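Local structure of lambda phage protein with carbohydrate-binding module (Shewanella oneidensis, 2A5Z) at the interface of chains A and B. The protein is of uncharacterised function but binds magnesium and, with a jelly-roll fold containing a carbohydrate-binding module, may recognise sugars. Residues are numbered along the deposited sequence; one frame, centred on the assembly and turned at random. Chains: chain A/B, hypothetical protein SO2946.

The interface of chains A and B. Residues chain A 57-58; chain B 64, 68-69, 71, 143, 224, 227.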
# COMPACT_ATOMS: atom_id res chain seq x y z
N MSE A 57 -1.77 6.37 9.41
CA MSE A 57 -0.51 5.63 9.37
C MSE A 57 0.65 6.45 9.94
O MSE A 57 0.69 7.67 9.82
CB MSE A 57 -0.16 5.20 7.93
CG MSE A 57 -1.12 4.20 7.27
SE MSE A 57 -0.60 3.75 5.58
CE MSE A 57 0.84 2.75 5.98
N HIS A 58 1.59 5.73 10.55
CA HIS A 58 2.89 6.25 10.94
C HIS A 58 3.53 6.86 9.69
O HIS A 58 3.58 6.21 8.64
CB HIS A 58 3.70 5.08 11.49
CG HIS A 58 5.10 5.40 11.92
ND1 HIS A 58 5.38 6.32 12.91
CD2 HIS A 58 6.29 4.88 11.54
CE1 HIS A 58 6.69 6.36 13.11
NE2 HIS A 58 7.26 5.49 12.29
N SER B 64 5.86 -0.50 5.49
CA SER B 64 4.44 -0.55 5.83
C SER B 64 3.66 -1.41 4.83
O SER B 64 4.10 -1.60 3.69
CB SER B 64 3.86 0.88 5.84
OG SER B 64 3.82 1.42 4.53
N ILE B 68 -0.22 -0.89 8.36
CA ILE B 68 0.62 -1.36 9.47
C ILE B 68 2.09 -1.01 9.23
O ILE B 68 2.62 -1.26 8.15
CB ILE B 68 0.44 -2.89 9.68
CG1 ILE B 68 -1.02 -3.20 10.06
CG2 ILE B 68 1.42 -3.46 10.74
CD1 ILE B 68 -1.48 -4.59 9.61
N SER B 69 2.72 -0.38 10.22
CA SER B 69 4.14 -0.04 10.15
C SER B 69 4.96 -1.33 10.27
O SER B 69 4.69 -2.16 11.13
CB SER B 69 4.53 0.92 11.28
OG SER B 69 3.60 2.00 11.42
N LEU B 71 8.69 -2.04 10.87
CA LEU B 71 9.86 -1.25 11.24
C LEU B 71 11.06 -2.09 11.65
O LEU B 71 10.98 -2.89 12.58
CB LEU B 71 9.48 -0.27 12.36
CG LEU B 71 8.27 0.63 12.05
CD1 LEU B 71 7.76 1.33 13.29
CD2 LEU B 71 8.62 1.64 10.96
N ILE B 143 9.16 2.22 20.59
CA ILE B 143 9.48 1.96 19.20
C ILE B 143 10.98 1.63 19.08
O ILE B 143 11.77 2.00 19.96
CB ILE B 143 9.08 3.19 18.33
CG1 ILE B 143 8.67 2.76 16.92
CG2 ILE B 143 10.16 4.28 18.37
CD1 ILE B 143 8.06 3.88 16.07
N ALA B 224 4.93 9.12 18.15
CA ALA B 224 5.75 8.18 17.39
C ALA B 224 6.86 7.49 18.19
O ALA B 224 7.63 6.73 17.62
CB ALA B 224 6.32 8.85 16.13
N HIS B 227 4.42 2.26 19.63
CA HIS B 227 3.51 1.59 18.72
C HIS B 227 2.79 0.49 19.47
O HIS B 227 3.19 0.12 20.58
CB HIS B 227 4.27 0.98 17.54
CG HIS B 227 4.19 1.76 16.27
ND1 HIS B 227 4.34 3.13 16.23
CD2 HIS B 227 4.01 1.36 14.99
CE1 HIS B 227 4.25 3.54 14.97
NE2 HIS B 227 4.04 2.48 14.20
O HOH W 1 1.08 2.66 10.63
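Part of the packing between two copies of this jelly-roll protein, the patch sets a chain A loop against strands 68-73 and 226-228 of chain B; the deposited assembly holds three copies, and this packing may or may not be the association found in the cell. Ring packing centres on A:His58, which hides 87 Å² against chain B. With CG anti to its backbone N (chi1 179°), the side chain reaches across to B:His227, and the imidazoles meet edge-to-face, their planes 85° apart. The rim of B:His227 points at one face of A:His58, B:His227 CE1 lying 3.6 Å from A:His58 ND1. Aliphatic groups of chain B meet the ring at CE1 and CD2. The methyl CB of B:Ala224 sits at the edge, in the ring plane, 3.9 Å from A:His58 CE1. B:Ile143 comes tip to tip, its CD1 4.1 Å from A:His58 CE1. B:Leu71 crosses obliquely and offers its CD2 to A:His58 CD2 at 4.0 Å. Polar linkage runs through B:Ser69, whose hydroxyl lies beside its own backbone N. Within chain B, B:Ser69 OG hydrogen-bonds NE2 of B:His227 at 2.9 Å, from the edge of that ring and in its plane, which should help fix the imidazole's rotation. B:Ser69 OG also contacts water 1 at 2.7 Å. The water receives the backbone N-H of A:His58 along a nearly straight path (164° at H), so the polar connection between chains is indirect; A:His58 N lies 3.1 Å from the oxygen of water 1. Farther along, selenomethionine A:Met57 bends at chi3 and lays its terminal methyl CE against CB of B:Ser64 at 3.6 Å, a small contact that hides 15 Å² of A:Met57.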